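Local coordinates for protein lipolytic enzyme, g-d-s-l (Clostridium thermocellum, PDB 2W47) that carries a family 6 carbohydrate-binding module, a beta-sandwich domain that holds a glycan with the help of a calcium ion, at residues V32-H35 and Y41-W44. Sequence-based numbering, arbitrary orientation.
Sequences VNYH and YIEW. With CA (calcium ion), chain C; AQA (4-deoxy-beta-L-threo-hex-4-enopyranuronic acid), chain B.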
ATOM      1  N   VAL A  32      -1.567   9.357  -1.216  1.00  7.50           N
ATOM      2  CA  VAL A  32      -1.277   9.537   0.205  1.00  7.28           C
ATOM      3  C   VAL A  32       0.171   9.948   0.425  1.00  7.50           C
ATOM      4  O   VAL A  32       1.085   9.338  -0.112  1.00  7.72           O
ATOM      5  CB  VAL A  32      -1.530   8.249   1.010  1.00  7.47           C
ATOM      6  CG1 VAL A  32      -1.319   8.509   2.494  1.00  8.21           C
ATOM      7  CG2 VAL A  32      -2.937   7.733   0.776  1.00  8.06           C
ATOM      8  N   ASN A  33       0.359  10.985   1.232  1.00  7.31           N
ATOM      9  CA  ASN A  33       1.670  11.386   1.719  1.00  7.44           C
ATOM     10  C   ASN A  33       1.674  11.219   3.230  1.00  7.63           C
ATOM     11  O   ASN A  33       0.941  11.912   3.934  1.00  7.56           O
ATOM     12  CB  ASN A  33       1.948  12.831   1.294  1.00  7.94           C
ATOM     13  CG  ASN A  33       3.177  13.433   1.953  1.00 10.18           C
ATOM     14  OD1 ASN A  33       3.975  12.745   2.592  1.00  9.91           O
ATOM     15  ND2 ASN A  33       3.313  14.747   1.820  1.00 13.67           N
ATOM     16  N   TYR A  34       2.470  10.265   3.714  1.00  7.46           N
ATOM     17  CA  TYR A  34       2.589   9.991   5.140  1.00  7.61           C
ATOM     18  C   TYR A  34       3.243  11.165   5.851  1.00  8.10           C
ATOM     19  O   TYR A  34       4.131  11.806   5.297  1.00  8.00           O
ATOM     20  CB  TYR A  34       3.487   8.771   5.351  1.00  7.23           C
ATOM     21  CG  TYR A  34       2.857   7.416   5.093  1.00  6.25           C
ATOM     22  CD1 TYR A  34       2.611   6.966   3.800  1.00  6.74           C
ATOM     23  CD2 TYR A  34       2.578   6.555   6.149  1.00  6.22           C
ATOM     24  CE1 TYR A  34       2.071   5.710   3.562  1.00  6.64           C
ATOM     25  CE2 TYR A  34       2.037   5.289   5.927  1.00  6.81           C
ATOM     26  CZ  TYR A  34       1.777   4.881   4.629  1.00  6.19           C
ATOM     27  OH  TYR A  34       1.239   3.639   4.367  1.00  6.55           O
ATOM     28  N   HIS A  35       2.840  11.443   7.090  1.00  8.85           N
ATOM     29  CA  HIS A  35       3.654  12.318   7.936  1.00  9.21           C
ATOM     30  C   HIS A  35       5.049  11.720   8.042  1.00  9.62           C
ATOM     31  O   HIS A  35       5.208  10.493   8.063  1.00  9.71           O
ATOM     32  CB  HIS A  35       3.072  12.418   9.345  1.00  9.79           C
ATOM     33  CG  HIS A  35       1.812  13.219   9.443  1.00 10.45           C
ATOM     34  ND1 HIS A  35       1.169  13.757   8.348  1.00 12.19           N
ATOM     35  CD2 HIS A  35       1.061  13.549  10.521  1.00 11.56           C
ATOM     36  CE1 HIS A  35       0.086  14.401   8.750  1.00 12.56           C
ATOM     37  NE2 HIS A  35      -0.006  14.279  10.063  1.00 12.84           N
ATOM     38  N   TYR A  41      -0.278   5.427   8.951  1.00  7.15           N
ATOM     39  CA  TYR A  41      -0.744   4.279   8.194  1.00  7.47           C
ATOM     40  C   TYR A  41      -1.827   4.588   7.201  1.00  7.30           C
ATOM     41  O   TYR A  41      -2.500   5.613   7.293  1.00  7.22           O
ATOM     42  CB  TYR A  41      -1.194   3.122   9.106  1.00  8.21           C
ATOM     43  CG  TYR A  41      -2.421   3.352   9.977  1.00  9.13           C
ATOM     44  CD1 TYR A  41      -3.716   3.296   9.443  1.00  9.11           C
ATOM     45  CD2 TYR A  41      -2.283   3.552  11.348  1.00 10.75           C
ATOM     46  CE1 TYR A  41      -4.847   3.487  10.267  1.00 10.23           C
ATOM     47  CE2 TYR A  41      -3.394   3.726  12.170  1.00 11.55           C
ATOM     48  CZ  TYR A  41      -4.664   3.694  11.626  1.00 10.65           C
ATOM     49  OH  TYR A  41      -5.751   3.885  12.465  1.00 13.78           O
ATOM     50  N   ILE A  42      -1.976   3.681   6.240  0.50  7.11           N
ATOM     51  CA  ILE A  42      -3.084   3.683   5.295  0.50  7.79           C
ATOM     52  C   ILE A  42      -3.758   2.319   5.384  0.50  7.63           C
ATOM     53  O   ILE A  42      -3.088   1.282   5.464  0.50  7.68           O
ATOM     54  CB  ILE A  42      -2.626   3.964   3.840  0.50  7.64           C
ATOM     55  CG1 ILE A  42      -1.740   2.828   3.311  0.50  8.24           C
ATOM     56  CG2 ILE A  42      -1.938   5.320   3.757  0.50  8.51           C
ATOM     57  CD1 ILE A  42      -1.103   3.101   1.959  0.50  8.22           C
ATOM     58  N   GLU A  43      -5.086   2.328   5.391  1.00  8.00           N
ATOM     59  CA  GLU A  43      -5.856   1.108   5.557  1.00  8.30           C
ATOM     60  C   GLU A  43      -6.984   1.073   4.552  1.00  8.60           C
ATOM     61  O   GLU A  43      -7.699   2.056   4.382  1.00  9.25           O
ATOM     62  CB  GLU A  43      -6.414   1.059   6.972  1.00  8.74           C
ATOM     63  CG  GLU A  43      -7.224  -0.168   7.287  1.00  9.57           C
ATOM     64  CD  GLU A  43      -7.589  -0.207   8.743  1.00 10.41           C
ATOM     65  OE1 GLU A  43      -6.724  -0.578   9.563  1.00  9.47           O
ATOM     66  OE2 GLU A  43      -8.755   0.122   9.078  1.00 12.37           O
ATOM     67  N   TRP A  44      -7.146  -0.070   3.896  1.00  8.65           N
ATOM     68  CA  TRP A  44      -8.272  -0.265   3.005  1.00  8.60           C
ATOM     69  C   TRP A  44      -9.095  -1.464   3.424  1.00  8.81           C
ATOM     70  O   TRP A  44      -8.567  -2.455   3.942  1.00  8.98           O
ATOM     71  CB  TRP A  44      -7.795  -0.513   1.578  1.00  8.71           C
ATOM     72  CG  TRP A  44      -7.379   0.683   0.794  1.00  8.94           C
ATOM     73  CD1 TRP A  44      -8.192   1.567   0.140  1.00  9.73           C
ATOM     74  CD2 TRP A  44      -6.038   1.083   0.505  1.00  8.42           C
ATOM     75  NE1 TRP A  44      -7.436   2.503  -0.521  1.00  9.65           N
ATOM     76  CE2 TRP A  44      -6.111   2.228  -0.315  1.00  8.79           C
ATOM     77  CE3 TRP A  44      -4.779   0.586   0.868  1.00  9.51           C
ATOM     78  CZ2 TRP A  44      -4.982   2.881  -0.784  1.00  9.63           C
ATOM     79  CZ3 TRP A  44      -3.654   1.242   0.402  1.00  9.19           C
ATOM     80  CH2 TRP A  44      -3.766   2.378  -0.414  1.00  8.86           C
TER
HETATM   81 CA    CA C1137       5.750  11.836   3.601  1.00 13.23          CA
HETATM   82  O6A AQA B   2       9.519  13.194   2.331  1.00 15.19           O
HETATM   83  C6  AQA B   2       8.354  13.099   1.854  1.00 16.56           C
HETATM   84  O6B AQA B   2       7.522  12.252   2.271  1.00 16.51           O
HETATM   85  C5  AQA B   2       7.994  13.920   0.866  1.00 16.81           C
HETATM   86  O5  AQA B   2       9.003  14.860   0.397  1.00 18.59           O
HETATM   87  C4  AQA B   2       6.761  13.856   0.311  1.00 17.67           C
HETATM   88  C3  AQA B   2       6.296  14.938  -0.644  1.00 18.65           C
HETATM   89  O3  AQA B   2       5.259  14.465  -1.514  1.00 17.80           O
HETATM   90  C2  AQA B   2       7.502  15.384  -1.461  1.00 19.05           C
HETATM   91  O2  AQA B   2       7.146  16.426  -2.372  1.00 18.01           O
HETATM   92  C1  AQA B   2       8.603  15.878  -0.528  1.00 19.93           C
HETATM   93  O   HOH W   1       4.899   9.817   2.267  1.00  8.79           O
HETATM   94  O   HOH W   2       6.131  14.151   3.859  1.00 21.64           O
HETATM   95  O   HOH W   3       6.690  10.046   4.743  1.00  9.87           O
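With chi1 at -78°, Tyr34 sets its CG anti to its own carbonyl carbon and sends the ring across to Ile42, whose CG1, in the conformer described here (one of two), sits between its backbone N and carbonyl carbon (chi1 66°) and meets the phenol end. The two side chains cross at about a right angle: Tyr34 OH lies 3.3 Å from Ile42 CG1 and close to CD1 as well, while Ile42 CG2 comes obliquely to the ring, 3.8 Å from Tyr34 CZ. In the same conformer Ile42 CG2 also meets Val32 CG1 at 3.5 Å, closer than usual for two carbons. Next to the hydroxyl-bearing carbon, Tyr34 CE2 rests 3.7 Å from Tyr41 CA. The buried phenol oxygen is satisfied by a hydrogen bond to Ala112 O of strand 106-114, a neighbour of strand 41-48 in one sheet of the family 6 module's beta-sandwich. No hydrogen bond joins 32-35 to 41-44; the axes of the short segments 32-34 and 41-44 come within 8.5 Å, their N-to-C directions 143° apart. Tyr34 illustrates how one residue can serve two surfaces: its ring packs in the core while its backbone O binds the calcium ion at 2.3 Å. Asn33 OD1 binds the calcium ion at 2.2 Å, and Asn36 completes the protein's share. 4-Deoxy-beta-L-threo-hex-4-enopyranuronic acid supplies O6B, and three waters also bind the metal; one accepts a hydrogen bond from Tyr34 N.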